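Local coordinates for protein endosialidase (Enterobacteria phage phi92, PDB 4HIZ) that cleaves polysialic acid chains from within, hydrolysing alpha-2,8 and alpha-2,9 sialyl linkages, as a trimeric phage enzyme, at residues 407-412 with 438-443; 464-469 with 493-498; 477-482 with 522-527. All coordinates share one frame; numbering follows the deposited sequence.

Contact 1 (407-412 with 438-443); sequences YLYIFG and MCKINV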
loop_
_atom_site.group_PDB
_atom_site.type_symbol
_atom_site.label_atom_id
_atom_site.label_comp_id
_atom_site.label_asym_id
_atom_site.label_seq_id
_atom_site.Cartn_x
_atom_site.Cartn_y
_atom_site.Cartn_z
ATOM N N TYR A 407 -30.510 -22.503 -17.426
ATOM C CA TYR A 407 -29.162 -22.784 -17.911
ATOM C C TYR A 407 -28.127 -22.984 -16.834
ATOM O O TYR A 407 -28.150 -22.329 -15.795
ATOM C CB TYR A 407 -28.673 -21.597 -18.769
ATOM C CG TYR A 407 -29.499 -21.415 -20.002
ATOM C CD1 TYR A 407 -29.185 -22.090 -21.182
ATOM C CD2 TYR A 407 -30.595 -20.549 -20.001
ATOM C CE1 TYR A 407 -29.945 -21.906 -22.337
ATOM C CE2 TYR A 407 -31.360 -20.362 -21.141
ATOM C CZ TYR A 407 -31.043 -21.051 -22.296
ATOM O OH TYR A 407 -31.825 -20.849 -23.412
ATOM N N LEU A 408 -27.170 -23.856 -17.116
ATOM C CA LEU A 408 -25.933 -23.882 -16.353
ATOM C C LEU A 408 -24.932 -23.028 -17.101
ATOM O O LEU A 408 -24.725 -23.221 -18.313
ATOM C CB LEU A 408 -25.365 -25.314 -16.282
ATOM C CG LEU A 408 -26.261 -26.347 -15.566
ATOM C CD1 LEU A 408 -25.477 -27.637 -15.377
ATOM C CD2 LEU A 408 -26.723 -25.824 -14.218
ATOM N N TYR A 409 -24.303 -22.102 -16.385
ATOM C CA TYR A 409 -23.158 -21.332 -16.918
ATOM C C TYR A 409 -21.910 -22.021 -16.389
ATOM O O TYR A 409 -21.667 -22.026 -15.167
ATOM C CB TYR A 409 -23.193 -19.890 -16.417
ATOM C CG TYR A 409 -24.207 -19.002 -17.069
ATOM C CD1 TYR A 409 -25.545 -19.072 -16.727
ATOM C CD2 TYR A 409 -23.816 -18.039 -17.985
ATOM C CE1 TYR A 409 -26.459 -18.218 -17.309
ATOM C CE2 TYR A 409 -24.722 -17.199 -18.558
ATOM C CZ TYR A 409 -26.042 -17.286 -18.214
ATOM O OH TYR A 409 -26.963 -16.436 -18.788
ATOM N N ILE A 410 -21.142 -22.632 -17.305
ATOM C CA ILE A 410 -20.018 -23.502 -16.956
ATOM C C ILE A 410 -18.714 -22.896 -17.482
ATOM O O ILE A 410 -18.669 -22.519 -18.646
ATOM C CB ILE A 410 -20.206 -24.914 -17.572
ATOM C CG1 ILE A 410 -21.538 -25.499 -17.079
ATOM C CG2 ILE A 410 -19.033 -25.815 -17.176
ATOM C CD1 ILE A 410 -21.910 -26.828 -17.759
ATOM N N PHE A 411 -17.688 -22.844 -16.632
ATOM C CA PHE A 411 -16.431 -22.150 -16.944
ATOM C C PHE A 411 -15.264 -23.116 -16.824
ATOM O O PHE A 411 -15.253 -24.001 -15.968
ATOM C CB PHE A 411 -16.196 -20.999 -15.949
ATOM C CG PHE A 411 -17.197 -19.882 -16.056
ATOM C CD1 PHE A 411 -18.479 -20.014 -15.487
ATOM C CD2 PHE A 411 -16.898 -18.742 -16.757
ATOM C CE1 PHE A 411 -19.404 -18.991 -15.585
ATOM C CE2 PHE A 411 -17.830 -17.678 -16.849
ATOM C CZ PHE A 411 -19.075 -17.792 -16.267
ATOM N N GLY A 412 -14.230 -22.886 -17.620
ATOM C CA GLY A 412 -12.984 -23.612 -17.467
ATOM C C GLY A 412 -11.877 -22.781 -18.099
ATOM O O GLY A 412 -12.153 -21.825 -18.836
ATOM N N MET A 438 -16.366 -20.298 -21.456
ATOM C CA MET A 438 -17.651 -20.437 -20.785
ATOM C C MET A 438 -18.586 -21.098 -21.782
ATOM O O MET A 438 -18.577 -20.780 -22.967
ATOM C CB MET A 438 -18.190 -19.053 -20.398
ATOM C CG MET A 438 -19.546 -19.122 -19.649
ATOM S SD MET A 438 -20.218 -17.450 -19.410
ATOM C CE MET A 438 -20.864 -17.035 -21.045
ATOM N N CYS A 439 -19.451 -21.984 -21.298
ATOM C CA CYS A 439 -20.581 -22.428 -22.118
ATOM C C CYS A 439 -21.863 -22.286 -21.308
ATOM O O CYS A 439 -21.833 -22.104 -20.071
ATOM C CB CYS A 439 -20.404 -23.868 -22.658
ATOM S SG CYS A 439 -20.441 -25.177 -21.415
ATOM N N LYS A 440 -22.985 -22.318 -22.023
ATOM C CA LYS A 440 -24.286 -22.107 -21.413
ATOM C C LYS A 440 -25.174 -23.274 -21.860
ATOM O O LYS A 440 -25.565 -23.343 -23.035
ATOM C CB LYS A 440 -24.821 -20.748 -21.894
ATOM C CG LYS A 440 -26.122 -20.321 -21.267
ATOM C CD LYS A 440 -26.455 -18.872 -21.714
ATOM C CE LYS A 440 -27.845 -18.462 -21.239
ATOM N NZ LYS A 440 -28.162 -17.021 -21.482
ATOM N N ILE A 441 -25.476 -24.184 -20.933
ATOM C CA ILE A 441 -26.193 -25.422 -21.275
ATOM C C ILE A 441 -27.608 -25.372 -20.713
ATOM O O ILE A 441 -27.777 -25.158 -19.523
ATOM C CB ILE A 441 -25.481 -26.677 -20.690
ATOM C CG1 ILE A 441 -24.012 -26.752 -21.127
ATOM C CG2 ILE A 441 -26.243 -27.982 -21.076
ATOM C CD1 ILE A 441 -23.845 -26.651 -22.557
ATOM N N ASN A 442 -28.612 -25.545 -21.575
ATOM C CA ASN A 442 -29.996 -25.624 -21.129
ATOM C C ASN A 442 -30.217 -26.986 -20.475
ATOM O O ASN A 442 -30.169 -28.032 -21.156
ATOM C CB ASN A 442 -30.949 -25.465 -22.316
ATOM C CG ASN A 442 -32.395 -25.300 -21.876
ATOM O OD1 ASN A 442 -32.834 -25.919 -20.891
ATOM N ND2 ASN A 442 -33.140 -24.435 -22.579
ATOM N N VAL A 443 -30.438 -26.991 -19.159
ATOM C CA VAL A 443 -30.703 -28.257 -18.465
ATOM C C VAL A 443 -32.180 -28.402 -18.111
ATOM O O VAL A 443 -32.562 -29.436 -17.565
ATOM C CB VAL A 443 -29.800 -28.450 -17.226
ATOM C CG1 VAL A 443 -28.295 -28.526 -17.651
ATOM C CG2 VAL A 443 -30.022 -27.317 -16.222
HETATM O O HOH W 1 -31.802 -23.190 -25.069
#

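Contact 2 (464-469 with 493-498); sequences QGHIVN and FLSPWS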
loop_
_atom_site.group_PDB
_atom_site.type_symbol
_atom_site.label_atom_id
_atom_site.label_comp_id
_atom_site.label_asym_id
_atom_site.label_seq_id
_atom_site.Cartn_x
_atom_site.Cartn_y
_atom_site.Cartn_z
ATOM N N GLN A 464 3.160 -18.033 -16.839
ATOM C CA GLN A 464 4.491 -17.356 -16.802
ATOM C C GLN A 464 5.565 -18.194 -17.564
ATOM O O GLN A 464 6.348 -17.652 -18.334
ATOM C CB GLN A 464 4.933 -17.119 -15.363
ATOM C CG GLN A 464 6.161 -16.169 -15.206
ATOM C CD GLN A 464 7.479 -16.828 -15.505
ATOM O OE1 GLN A 464 7.708 -17.977 -15.123
ATOM N NE2 GLN A 464 8.389 -16.080 -16.141
ATOM N N GLY A 465 5.610 -19.519 -17.345
ATOM C CA GLY A 465 6.474 -20.361 -18.176
ATOM C C GLY A 465 7.786 -20.883 -17.607
ATOM O O GLY A 465 8.347 -21.808 -18.198
ATOM N N HIS A 466 8.310 -20.347 -16.499
ATOM C CA HIS A 466 9.627 -20.818 -16.033
ATOM C C HIS A 466 9.553 -21.979 -15.053
ATOM O O HIS A 466 10.589 -22.466 -14.592
ATOM C CB HIS A 466 10.463 -19.709 -15.394
ATOM C CG HIS A 466 10.871 -18.616 -16.335
ATOM N ND1 HIS A 466 11.678 -17.576 -15.926
ATOM C CD2 HIS A 466 10.635 -18.414 -17.661
ATOM C CE1 HIS A 466 11.914 -16.769 -16.951
ATOM N NE2 HIS A 466 11.279 -17.239 -18.010
ATOM N N ILE A 467 8.340 -22.431 -14.750
ATOM C CA ILE A 467 8.128 -23.744 -14.102
ATOM C C ILE A 467 6.985 -24.444 -14.820
ATOM O O ILE A 467 6.180 -23.799 -15.509
ATOM C CB ILE A 467 7.851 -23.677 -12.566
ATOM C CG1 ILE A 467 6.489 -23.027 -12.241
ATOM C CG2 ILE A 467 8.991 -22.983 -11.809
ATOM C CD1 ILE A 467 6.189 -23.077 -10.743
ATOM N N VAL A 468 6.933 -25.768 -14.684
ATOM C CA VAL A 468 5.973 -26.554 -15.443
ATOM C C VAL A 468 4.565 -26.318 -14.907
ATOM O O VAL A 468 3.604 -26.358 -15.678
ATOM C CB VAL A 468 6.307 -28.069 -15.397
ATOM C CG1 VAL A 468 6.051 -28.640 -13.990
ATOM C CG2 VAL A 468 5.480 -28.794 -16.443
ATOM N N ASN A 469 4.452 -25.981 -13.617
ATOM C CA ASN A 469 3.131 -25.891 -13.002
ATOM C C ASN A 469 2.441 -24.588 -13.409
ATOM O O ASN A 469 3.091 -23.550 -13.580
ATOM C CB ASN A 469 3.226 -25.873 -11.478
ATOM C CG ASN A 469 4.102 -26.935 -10.937
ATOM O OD1 ASN A 469 5.270 -26.680 -10.576
ATOM N ND2 ASN A 469 3.585 -28.147 -10.896
ATOM N N PHE A 493 4.008 -12.336 -16.363
ATOM C CA PHE A 493 5.282 -12.824 -16.931
ATOM C C PHE A 493 6.491 -12.709 -16.006
ATOM O O PHE A 493 7.589 -13.112 -16.377
ATOM C CB PHE A 493 5.550 -12.108 -18.271
ATOM C CG PHE A 493 4.606 -12.533 -19.386
ATOM C CD1 PHE A 493 4.591 -13.868 -19.843
ATOM C CD2 PHE A 493 3.762 -11.591 -19.994
ATOM C CE1 PHE A 493 3.715 -14.250 -20.862
ATOM C CE2 PHE A 493 2.896 -11.948 -20.999
ATOM C CZ PHE A 493 2.873 -13.286 -21.444
ATOM N N LEU A 494 6.317 -12.210 -14.790
ATOM C CA LEU A 494 7.454 -12.069 -13.860
ATOM C C LEU A 494 7.805 -13.408 -13.227
ATOM O O LEU A 494 7.000 -14.035 -12.517
ATOM C CB LEU A 494 7.141 -11.053 -12.755
ATOM C CG LEU A 494 6.749 -9.677 -13.310
ATOM C CD1 LEU A 494 6.339 -8.728 -12.183
ATOM C CD2 LEU A 494 7.881 -9.071 -14.105
ATOM N N SER A 495 9.013 -13.866 -13.523
ATOM C CA SER A 495 9.456 -15.199 -13.083
ATOM C C SER A 495 9.590 -15.322 -11.571
ATOM O O SER A 495 9.987 -14.381 -10.891
ATOM C CB SER A 495 10.839 -15.449 -13.687
ATOM O OG SER A 495 11.273 -16.772 -13.306
ATOM N N PRO A 496 9.317 -16.521 -11.023
ATOM C CA PRO A 496 9.619 -16.779 -9.607
ATOM C C PRO A 496 11.092 -17.168 -9.362
ATOM O O PRO A 496 11.536 -17.271 -8.204
ATOM C CB PRO A 496 8.730 -18.006 -9.297
ATOM C CG PRO A 496 8.689 -18.766 -10.642
ATOM C CD PRO A 496 8.663 -17.670 -11.701
ATOM N N TRP A 497 11.837 -17.402 -10.447
ATOM C CA TRP A 497 13.282 -17.770 -10.335
ATOM C C TRP A 497 13.505 -19.054 -9.505
ATOM O O TRP A 497 14.479 -19.165 -8.764
ATOM C CB TRP A 497 14.152 -16.570 -9.830
ATOM C CG TRP A 497 13.993 -15.439 -10.790
ATOM C CD1 TRP A 497 13.378 -14.233 -10.560
ATOM C CD2 TRP A 497 14.335 -15.463 -12.186
ATOM N NE1 TRP A 497 13.350 -13.497 -11.728
ATOM C CE2 TRP A 497 13.930 -14.227 -12.738
ATOM C CE3 TRP A 497 14.966 -16.408 -13.014
ATOM C CZ2 TRP A 497 14.079 -13.931 -14.081
ATOM C CZ3 TRP A 497 15.121 -16.112 -14.361
ATOM C CH2 TRP A 497 14.691 -14.880 -14.881
ATOM N N SER A 498 12.575 -20.004 -9.576
ATOM C CA SER A 498 12.829 -21.296 -8.939
ATOM C C SER A 498 14.035 -21.945 -9.614
ATOM O O SER A 498 14.839 -22.612 -8.945
ATOM C CB SER A 498 11.591 -22.197 -9.074
ATOM O OG SER A 498 10.485 -21.582 -8.390
#

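Contact 3 (477-482 with 522-527); sequences VCVKDG and LKITEH. With NA (sodium ion), chain B; EDO (1,2-ethanediol), chain L; EDO (1,2-ethanediol), chain R.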
loop_
_atom_site.group_PDB
_atom_site.type_symbol
_atom_site.label_atom_id
_atom_site.label_comp_id
_atom_site.label_asym_id
_atom_site.label_seq_id
_atom_site.Cartn_x
_atom_site.Cartn_y
_atom_site.Cartn_z
ATOM N N VAL A 477 -17.314 -20.805 -8.933
ATOM C CA VAL A 477 -18.370 -19.870 -9.360
ATOM C C VAL A 477 -19.332 -19.596 -8.237
ATOM O O VAL A 477 -19.781 -20.530 -7.537
ATOM C CB VAL A 477 -19.150 -20.459 -10.573
ATOM C CG1 VAL A 477 -20.447 -19.635 -10.890
ATOM C CG2 VAL A 477 -18.181 -20.542 -11.819
ATOM N N CYS A 478 -19.700 -18.320 -8.075
ATOM C CA CYS A 478 -20.787 -18.015 -7.144
ATOM C C CYS A 478 -21.640 -16.883 -7.721
ATOM O O CYS A 478 -21.301 -16.299 -8.759
ATOM C CB CYS A 478 -20.235 -17.622 -5.755
ATOM S SG CYS A 478 -19.165 -16.139 -5.808
ATOM N N VAL A 479 -22.764 -16.580 -7.061
ATOM C CA VAL A 479 -23.695 -15.598 -7.610
ATOM C C VAL A 479 -24.168 -14.686 -6.516
ATOM O O VAL A 479 -24.462 -15.140 -5.394
ATOM C CB VAL A 479 -24.937 -16.338 -8.228
ATOM C CG1 VAL A 479 -26.088 -15.373 -8.580
ATOM C CG2 VAL A 479 -24.506 -17.101 -9.487
ATOM N N LYS A 480 -24.284 -13.400 -6.835
ATOM C CA LYS A 480 -24.946 -12.455 -5.923
ATOM C C LYS A 480 -25.911 -11.609 -6.716
ATOM O O LYS A 480 -25.510 -10.854 -7.572
ATOM C CB LYS A 480 -23.951 -11.563 -5.173
ATOM C CG LYS A 480 -24.679 -10.544 -4.236
ATOM C CD LYS A 480 -23.719 -9.617 -3.500
ATOM C CE LYS A 480 -24.487 -8.576 -2.654
ATOM N NZ LYS A 480 -25.235 -7.648 -3.517
ATOM N N ASP A 481 -27.205 -11.770 -6.446
ATOM C CA ASP A 481 -28.239 -11.005 -7.144
ATOM C C ASP A 481 -28.077 -11.120 -8.661
ATOM O O ASP A 481 -28.024 -12.236 -9.206
ATOM C CB ASP A 481 -28.259 -9.532 -6.639
ATOM C CG ASP A 481 -28.546 -9.446 -5.126
ATOM O OD1 ASP A 481 -29.582 -9.996 -4.688
ATOM O OD2 ASP A 481 -27.729 -8.871 -4.357
ATOM N N GLY A 482 -27.905 -9.985 -9.321
ATOM C CA GLY A 482 -27.806 -9.963 -10.774
ATOM C C GLY A 482 -26.437 -10.156 -11.383
ATOM O O GLY A 482 -26.274 -9.935 -12.580
ATOM N N LEU A 522 -20.166 -11.388 -14.478
ATOM C CA LEU A 522 -21.054 -11.504 -15.635
ATOM C C LEU A 522 -22.494 -11.130 -15.267
ATOM O O LEU A 522 -23.088 -11.686 -14.303
ATOM C CB LEU A 522 -21.038 -12.963 -16.173
ATOM C CG LEU A 522 -22.029 -13.228 -17.318
ATOM C CD1 LEU A 522 -21.632 -12.462 -18.576
ATOM C CD2 LEU A 522 -22.042 -14.741 -17.646
ATOM N N LYS A 523 -23.086 -10.204 -16.018
ATOM C CA LYS A 523 -24.503 -9.837 -15.815
ATOM C C LYS A 523 -25.432 -11.000 -16.164
ATOM O O LYS A 523 -25.355 -11.563 -17.262
ATOM C CB LYS A 523 -24.825 -8.603 -16.676
ATOM C CG LYS A 523 -26.294 -8.206 -16.738
ATOM C CD LYS A 523 -26.379 -6.845 -17.450
ATOM C CE LYS A 523 -27.800 -6.314 -17.532
ATOM N NZ LYS A 523 -28.677 -7.284 -18.216
ATOM N N ILE A 524 -26.318 -11.362 -15.232
ATOM C CA ILE A 524 -27.188 -12.516 -15.451
ATOM C C ILE A 524 -28.691 -12.205 -15.287
ATOM O O ILE A 524 -29.522 -13.087 -15.488
ATOM C CB ILE A 524 -26.828 -13.737 -14.517
ATOM C CG1 ILE A 524 -26.832 -13.282 -13.047
ATOM C CG2 ILE A 524 -25.495 -14.413 -15.002
ATOM C CD1 ILE A 524 -26.772 -14.376 -12.025
ATOM N N THR A 525 -29.039 -10.973 -14.926
ATOM C CA THR A 525 -30.450 -10.539 -14.886
ATOM C C THR A 525 -30.521 -9.111 -15.411
ATOM O O THR A 525 -29.475 -8.483 -15.627
ATOM C CB THR A 525 -31.065 -10.493 -13.435
ATOM O OG1 THR A 525 -30.500 -9.393 -12.700
ATOM C CG2 THR A 525 -30.853 -11.776 -12.674
ATOM N N GLU A 526 -31.729 -8.575 -15.573
ATOM C CA GLU A 526 -31.846 -7.152 -15.900
ATOM C C GLU A 526 -31.309 -6.334 -14.734
ATOM O O GLU A 526 -31.540 -6.682 -13.570
ATOM C CB GLU A 526 -33.300 -6.755 -16.200
ATOM C CG GLU A 526 -33.787 -7.387 -17.494
ATOM C CD GLU A 526 -35.088 -6.805 -18.041
ATOM O OE1 GLU A 526 -35.526 -5.722 -17.595
ATOM O OE2 GLU A 526 -35.680 -7.451 -18.933
ATOM N N HIS A 527 -30.577 -5.265 -15.033
ATOM C CA HIS A 527 -30.144 -4.363 -13.979
ATOM C C HIS A 527 -30.990 -3.090 -14.013
ATOM O O HIS A 527 -30.654 -2.118 -14.704
ATOM C CB HIS A 527 -28.638 -4.077 -14.131
ATOM C CG HIS A 527 -27.788 -5.261 -13.812
ATOM N ND1 HIS A 527 -26.418 -5.254 -13.940
ATOM C CD2 HIS A 527 -28.123 -6.501 -13.370
ATOM C CE1 HIS A 527 -25.938 -6.443 -13.592
ATOM N NE2 HIS A 527 -26.951 -7.213 -13.230
HETATM NA NA NA B . -20.132 -21.355 -5.011
HETATM C C1 EDO L . -24.189 -18.072 -2.922
HETATM O O1 EDO L . -23.112 -18.760 -2.293
HETATM C C2 EDO L . -24.534 -18.621 -4.308
HETATM O O2 EDO L . -23.366 -18.662 -5.104
HETATM C C1 EDO R . -26.900 -12.182 -0.838
HETATM O O1 EDO R . -26.451 -12.213 0.515
HETATM C C2 EDO R . -27.047 -10.762 -1.356
HETATM O O2 EDO R . -28.103 -10.752 -2.315
HETATM O O HOH W 2 -22.639 -22.061 -3.862
#

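Contact 1 (407-412 with 438-443)
K440 lays its side chain across one face of the Y407 ring, with CE 3.7 Å from the ring centroid in a CH-pi contact and the ammonium NZ farther up over the same face, 4.7 Å from that centroid, a cation-pi geometry. CG stands anti to the backbone N (chi1 -175°) and the chain is extended beyond it, which carries NZ up beside Y409 until it donates to Y409 OH at 3.0 Å. The lysine is thus flanked by two tyrosines, running alongside Y409 and obliquely over Y407. A water joins Y407 OH to N442 ND2, while N442 OD1 is hydrogen-bonded to S444 OG and S445 N. Beneath these side chains the two strands pair antiparallel in the catalytic beta-propeller domain, L408 with I441 and I410 with C439 being the hydrogen-bonded pairs; I410 N to C439 O, at 2.9 Å, is almost straight (176°). M438 shares the face of the tyrosines. Its CG sits over the F411 ring, 3.8 Å from the centroid, and its SD touches F411 CZ at 3.4 Å while meeting the edge of Y409, a Met-aromatic contact to each ring. L484 of strand 483-490 packs on both Y409 and F411. On the face of L408 and I410, V443 CG1, just past the strand end, meets L408 CG at 3.6 Å, their side chains crossing at about a right angle, and L375 packs on L408 and I441.

Contact 2 (464-469 with 493-498)
Q464 reaches across to F493, L494 and S495 with a side chain that leaves CB with CG anti to the backbone N and then bends at CD (chi2 -78°). CG comes to 3.5 Å from L494 O, and CD lies at the same distance from S495 CA. At the tip the amide divides its work: NE2 donates to F493 O at 3.1 Å, with the acceptor close to the amide plane but the donor well above the plane of the carbonyl, while OE1 rests near P496 CD and accepts H466 N at 2.8 Å within its own loop. NE2 lies 3.4 Å above the centre of the H466 ring. That imidazole presents ND1 at its edge to S495 OG, 2.8 Å away, in a hydrogen bond whose donor is not fixed, and turns an edge toward the face of W497, with planes at 62°. D94 of the second subunit bonds weakly to H466 NE2, and W267 of that subunit meets W497 edge-to-face. S495 OG also accepts W497 N, closing an ST turn. Farther along, I467 CG2 packs on CB of S498, which belongs to a glycan pocket: two propeller-domain loops are held together at a subunit interface beside a sialic acid site.

Contact 3 (477-482 with 522-527)
G482 and I524 meet through a carbonyl gripped twice. Of the hydrogen bonds, I524 N donates to G482 O at 3.0 Å and H527 NE2 to the same oxygen at 2.9 Å, the two donors coming from opposite faces of the carbonyl plane. G482 O lies in the plane of the H527 imidazole, at its edge, and this bond, with NE2 as donor, would help set the rotation of the ring, which also meets W483 edge-to-face. Close packing follows: T525 OG1 stands 3.4 Å from G482 CA. The apolar side-chain contact is that of I524, whose CD1 meets V479 CG1 at 3.7 Å; CG1 of I524 sits between its backbone N and carbonyl carbon (chi1 55°), against G482 O. Of the salt bridges, K480 NZ forms one with D481 OD2 at 2.9 Å and another with D122, while K523 NZ pairs with D42 of the third subunit. As for metal binding, V477 O holds a sodium ion at 2.7 Å, together with T90 O and a water. Through G482 O, the D481-G482 turn between strands 473-480 and 483-490 is tied to the end of strand 516-523, in a four-stranded antiparallel blade of the beta-propeller with 483-490 between 473-480 and 516-523.

Followed from the N terminus, the chain first closes contact 1, where strand 435-442 returns beside 407-413, 25 residues separating the two segments. Strand 456-460 leads on to the loop that opens contact 2, but before this contact closes at 493-498 the chain has passed 477-482, the first half of contact 3, which closes at 522-527. Contacts 2 and 3 therefore cross, while contact 1 precedes both in series. Contacts 1 and 3 touch: L522 CD2 packs on M438 SD and Y409 CE2, and V477 on F411, joining two neighbouring sheets. Contact 2 stands apart, about 32 Å from contact 1 between centres, joining the loop after strand 456-460 to that after 483-490, beside a bound sialic acid.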